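PDB 7NMQ: hemolysin BL lytic component L1 from Bacillus cereus, which is one component of the haemolysin BL enterotoxin and probably acts with its partner components to form lytic pores in host cell membranes. Local coordinates for residues A[222-234]-A[256-270]. Numbering follows the deposited sequence. Where two conformers were deposited one is given.
Sequences TGGTATPAVVGGL and MDSYNEISNKIGELS
Val230 O is gripped by two donors that come from opposite faces of its carbonyl plane. One is Gly233 N, which closes the type II turn from Val230 to Gly233. The other is the side-chain amide of Asn260, with ND2 2.9 Å from Val230 O in a bent bond (N-H...O 144°). In turn, Val230 N points almost straight at Asn260 OD1, 2.8 Å away (173°). Asn260 thus binds both backbone polar groups of one strand residue, which fixes the rotation of its amide. Ser263 OG lies 2.6 Å from Pro228 O, but Gln187 OE1 of helix 173-200 competes for its proton.

Strand 225-230 forms a two-stranded antiparallel hairpin with strand 217-222, joined by a type I' turn. Residues 256-270 of the helix run roughly antiparallel to strand 225-230, at 146°. Strand 217-222 and the end of strand 225-230 fall in segments predicted to span the membrane. This probably corresponds to the beta-tongue of ClyA-like toxins.

The Thr227 methyl CG2 lies opposite the backbone N, which brings it against Ser263 CB at a tight 3.4 Å. The hydroxyl of Tyr259 meets Pro228 CG at 3.3 Å, and Ala229 CA lies at the edge of the tyrosine ring. In one of its two conformers, Met256 bends at chi2 and chi3. This turns its sulfur to Val230 CG2 (3.8 Å) and its CE to Leu234 CD2. Ile213 of helix 203-216 touches all three side chains. At the hairpin turn, one water bridges Thr225 OG1 and Ser270 OG; its short approach to Gly223 O is doubtful. Another links Leu234 N to Asp257 OD1.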
loop_
_atom_site.group_PDB
_atom_site.type_symbol
_atom_site.label_atom_id
_atom_site.label_comp_id
_atom_site.label_asym_id
_atom_site.label_seq_id
_atom_site.Cartn_x
_atom_site.Cartn_y
_atom_site.Cartn_z
ATOM N N THR A 222 8.083 20.412 -11.805
ATOM C CA THR A 222 8.074 21.890 -12.019
ATOM C C THR A 222 8.940 22.565 -10.975
ATOM O O THR A 222 8.682 22.322 -9.818
ATOM C CB THR A 222 6.680 22.460 -11.753
ATOM O OG1 THR A 222 5.723 21.757 -12.534
ATOM C CG2 THR A 222 6.601 23.932 -12.079
ATOM N N GLY A 223 9.866 23.460 -11.365
ATOM C CA GLY A 223 10.775 24.111 -10.401
ATOM C C GLY A 223 11.438 23.140 -9.418
ATOM O O GLY A 223 11.652 23.512 -8.255
ATOM N N GLY A 224 11.814 21.941 -9.859
ATOM C CA GLY A 224 12.488 20.937 -9.010
ATOM C C GLY A 224 11.550 20.239 -8.059
ATOM O O GLY A 224 12.014 19.349 -7.297
ATOM N N THR A 225 10.231 20.416 -8.198
ATOM C CA THR A 225 9.243 19.700 -7.353
ATOM C C THR A 225 8.484 18.701 -8.217
ATOM O O THR A 225 7.881 19.074 -9.216
ATOM C CB THR A 225 8.272 20.667 -6.689
ATOM O OG1 THR A 225 8.950 21.578 -5.832
ATOM C CG2 THR A 225 7.261 19.940 -5.845
ATOM N N ALA A 226 8.495 17.426 -7.834
ATOM C CA ALA A 226 7.707 16.365 -8.495
ATOM C C ALA A 226 6.382 16.195 -7.761
ATOM O O ALA A 226 6.352 16.067 -6.514
ATOM C CB ALA A 226 8.501 15.090 -8.538
ATOM N N THR A 227 5.308 16.122 -8.529
ATOM C CA THR A 227 3.922 16.082 -7.986
ATOM C C THR A 227 3.122 15.126 -8.861
ATOM O O THR A 227 3.128 15.294 -10.083
ATOM C CB THR A 227 3.337 17.511 -8.040
ATOM O OG1 THR A 227 4.149 18.375 -7.242
ATOM C CG2 THR A 227 1.924 17.644 -7.538
ATOM N N PRO A 228 2.438 14.108 -8.289
ATOM C CA PRO A 228 1.564 13.267 -9.085
ATOM C C PRO A 228 0.223 13.924 -9.392
ATOM O O PRO A 228 -0.245 14.764 -8.658
ATOM C CB PRO A 228 1.281 12.028 -8.261
ATOM C CG PRO A 228 1.780 12.345 -6.917
ATOM C CD PRO A 228 2.519 13.659 -6.900
ATOM N N ALA A 229 -0.390 13.450 -10.469
ATOM C CA ALA A 229 -1.784 13.747 -10.818
ATOM C C ALA A 229 -2.387 12.523 -11.490
ATOM O O ALA A 229 -1.643 11.706 -12.012
ATOM C CB ALA A 229 -1.833 14.920 -11.758
ATOM N N VAL A 230 -3.706 12.414 -11.420
ATOM C CA VAL A 230 -4.431 11.261 -12.007
ATOM C C VAL A 230 -5.210 11.764 -13.217
ATOM O O VAL A 230 -6.200 12.472 -13.069
ATOM C CB VAL A 230 -5.344 10.622 -10.964
ATOM C CG1 VAL A 230 -6.074 9.456 -11.556
ATOM C CG2 VAL A 230 -4.545 10.184 -9.730
ATOM N N VAL A 231 -4.699 11.451 -14.396
ATOM C CA VAL A 231 -5.288 11.989 -15.652
ATOM C C VAL A 231 -6.740 11.552 -15.769
ATOM O O VAL A 231 -6.946 10.333 -15.848
ATOM C CB VAL A 231 -4.483 11.520 -16.857
ATOM C CG1 VAL A 231 -5.149 11.973 -18.139
ATOM C CG2 VAL A 231 -3.036 11.978 -16.770
ATOM N N GLY A 232 -7.672 12.487 -15.874
ATOM C CA GLY A 232 -9.109 12.188 -16.008
ATOM C C GLY A 232 -9.751 11.779 -14.695
ATOM O O GLY A 232 -10.924 11.354 -14.703
ATOM N N GLY A 233 -9.033 11.877 -13.588
ATOM C CA GLY A 233 -9.564 11.466 -12.277
ATOM C C GLY A 233 -10.122 10.038 -12.303
ATOM O O GLY A 233 -9.439 9.118 -12.763
ATOM N N LEU A 234 -11.355 9.855 -11.815
ATOM C CA LEU A 234 -11.976 8.519 -11.747
ATOM C C LEU A 234 -12.837 8.262 -12.983
ATOM O O LEU A 234 -13.603 7.281 -12.969
ATOM C CB LEU A 234 -12.824 8.431 -10.473
ATOM C CG LEU A 234 -12.049 8.625 -9.172
ATOM C CD1 LEU A 234 -12.883 8.335 -7.955
ATOM C CD2 LEU A 234 -10.799 7.775 -9.121
ATOM N N MET A 256 -11.063 13.170 -5.898
ATOM C CA MET A 256 -9.966 12.953 -6.868
ATOM C C MET A 256 -9.708 14.251 -7.633
ATOM O O MET A 256 -8.532 14.645 -7.781
ATOM C CB MET A 256 -10.317 11.841 -7.850
ATOM C CG MET A 256 -9.172 11.542 -8.773
ATOM S SD MET A 256 -7.676 11.185 -7.829
ATOM C CE MET A 256 -7.804 9.401 -7.748
ATOM N N ASP A 257 -10.766 14.954 -8.000
ATOM C CA ASP A 257 -10.597 16.255 -8.710
ATOM C C ASP A 257 -9.904 17.262 -7.783
ATOM O O ASP A 257 -9.016 17.986 -8.251
ATOM C CB ASP A 257 -11.926 16.822 -9.175
ATOM C CG ASP A 257 -12.620 16.010 -10.248
ATOM O OD1 ASP A 257 -11.953 15.165 -10.905
ATOM O OD2 ASP A 257 -13.858 16.199 -10.366
ATOM N N SER A 258 -10.189 17.233 -6.489
ATOM C CA SER A 258 -9.565 18.159 -5.536
ATOM C C SER A 258 -8.089 17.809 -5.378
ATOM O O SER A 258 -7.258 18.733 -5.232
ATOM C CB SER A 258 -10.217 18.172 -4.202
ATOM O OG SER A 258 -11.571 18.565 -4.267
ATOM N N TYR A 259 -7.761 16.524 -5.329
ATOM C CA TYR A 259 -6.369 16.044 -5.335
ATOM C C TYR A 259 -5.624 16.643 -6.524
ATOM O O TYR A 259 -4.508 17.198 -6.372
ATOM C CB TYR A 259 -6.374 14.517 -5.374
ATOM C CG TYR A 259 -5.005 13.932 -5.430
ATOM C CD1 TYR A 259 -4.354 13.758 -6.632
ATOM C CD2 TYR A 259 -4.372 13.535 -4.273
ATOM C CE1 TYR A 259 -3.096 13.189 -6.681
ATOM C CE2 TYR A 259 -3.097 13.003 -4.306
ATOM C CZ TYR A 259 -2.455 12.809 -5.513
ATOM O OH TYR A 259 -1.188 12.280 -5.557
ATOM N N ASN A 260 -6.223 16.552 -7.696
ATOM C CA ASN A 260 -5.560 17.039 -8.929
ATOM C C ASN A 260 -5.443 18.563 -8.891
ATOM O O ASN A 260 -4.419 19.089 -9.381
ATOM C CB ASN A 260 -6.318 16.607 -10.180
ATOM C CG ASN A 260 -6.040 15.174 -10.572
ATOM O OD1 ASN A 260 -5.038 14.578 -10.190
ATOM N ND2 ASN A 260 -6.962 14.615 -11.328
ATOM N N GLU A 261 -6.447 19.227 -8.320
ATOM C CA GLU A 261 -6.517 20.703 -8.150
ATOM C C GLU A 261 -5.295 21.165 -7.345
ATOM O O GLU A 261 -4.645 22.165 -7.725
ATOM C CB GLU A 261 -7.831 21.109 -7.482
ATOM C CG GLU A 261 -7.977 22.599 -7.229
ATOM C CD GLU A 261 -9.238 23.055 -6.478
ATOM O OE1 GLU A 261 -10.028 22.184 -5.987
ATOM O OE2 GLU A 261 -9.421 24.312 -6.356
ATOM N N ILE A 262 -4.949 20.416 -6.298
ATOM C CA ILE A 262 -3.814 20.746 -5.401
ATOM C C ILE A 262 -2.507 20.495 -6.162
ATOM O O ILE A 262 -1.574 21.299 -6.046
ATOM C CB ILE A 262 -3.903 20.022 -4.058
ATOM C CG1 ILE A 262 -5.072 20.614 -3.277
ATOM C CG2 ILE A 262 -2.592 20.106 -3.296
ATOM C CD1 ILE A 262 -5.497 19.838 -2.050
ATOM N N SER A 263 -2.405 19.408 -6.921
ATOM C CA SER A 263 -1.198 19.172 -7.758
ATOM C C SER A 263 -1.005 20.368 -8.691
ATOM O O SER A 263 0.127 20.822 -8.833
ATOM C CB SER A 263 -1.316 17.899 -8.518
ATOM O OG SER A 263 -1.337 16.838 -7.589
ATOM N N ASN A 264 -2.075 20.857 -9.290
ATOM C CA ASN A 264 -1.982 22.023 -10.195
ATOM C C ASN A 264 -1.490 23.236 -9.410
ATOM O O ASN A 264 -0.567 23.924 -9.871
ATOM C CB ASN A 264 -3.339 22.267 -10.845
ATOM C CG ASN A 264 -3.262 23.328 -11.891
ATOM O OD1 ASN A 264 -3.219 24.516 -11.571
ATOM N ND2 ASN A 264 -3.238 22.869 -13.123
ATOM N N LYS A 265 -2.041 23.446 -8.230
ATOM C CA LYS A 265 -1.666 24.607 -7.401
ATOM C C LYS A 265 -0.190 24.537 -7.019
ATOM O O LYS A 265 0.507 25.587 -7.007
ATOM C CB LYS A 265 -2.571 24.732 -6.178
ATOM C CG LYS A 265 -2.217 25.868 -5.212
ATOM C CD LYS A 265 -2.427 27.248 -5.725
ATOM C CE LYS A 265 -2.177 28.276 -4.642
ATOM N NZ LYS A 265 -2.100 29.632 -5.212
ATOM N N ILE A 266 0.300 23.363 -6.649
ATOM C CA ILE A 266 1.708 23.236 -6.226
ATOM C C ILE A 266 2.575 23.578 -7.434
ATOM O O ILE A 266 3.587 24.294 -7.289
ATOM C CB ILE A 266 1.990 21.824 -5.682
ATOM C CG1 ILE A 266 1.240 21.634 -4.354
ATOM C CG2 ILE A 266 3.481 21.570 -5.608
ATOM C CD1 ILE A 266 1.362 20.257 -3.726
ATOM N N GLY A 267 2.224 23.083 -8.615
ATOM C CA GLY A 267 2.989 23.430 -9.822
ATOM C C GLY A 267 2.963 24.919 -10.079
ATOM O O GLY A 267 4.018 25.478 -10.485
ATOM N N GLU A 268 1.832 25.571 -9.870
ATOM C CA GLU A 268 1.681 27.026 -10.082
ATOM C C GLU A 268 2.595 27.785 -9.117
ATOM O O GLU A 268 3.272 28.738 -9.520
ATOM C CB GLU A 268 0.240 27.470 -9.872
ATOM C CG GLU A 268 -0.726 27.079 -10.969
ATOM C CD GLU A 268 -2.104 27.719 -10.830
ATOM O OE1 GLU A 268 -2.443 28.204 -9.693
ATOM O OE2 GLU A 268 -2.842 27.751 -11.844
ATOM N N LEU A 269 2.648 27.378 -7.854
ATOM C CA LEU A 269 3.530 28.041 -6.867
ATOM C C LEU A 269 4.981 27.936 -7.350
ATOM O O LEU A 269 5.791 28.904 -7.171
ATOM C CB LEU A 269 3.382 27.402 -5.492
ATOM C CG LEU A 269 2.064 27.721 -4.810
ATOM C CD1 LEU A 269 1.919 26.893 -3.559
ATOM C CD2 LEU A 269 1.978 29.214 -4.468
ATOM N N SER A 270 5.376 26.761 -7.821
ATOM C CA SER A 270 6.766 26.508 -8.286
ATOM C C SER A 270 7.074 27.356 -9.525
ATOM O O SER A 270 8.179 27.939 -9.613
ATOM C CB SER A 270 6.940 25.044 -8.576
ATOM O OG SER A 270 7.020 24.301 -7.379
HETATM O O HOH W 1 9.825 24.012 -6.725
HETATM O O HOH W 2 -12.566 12.312 -10.734
#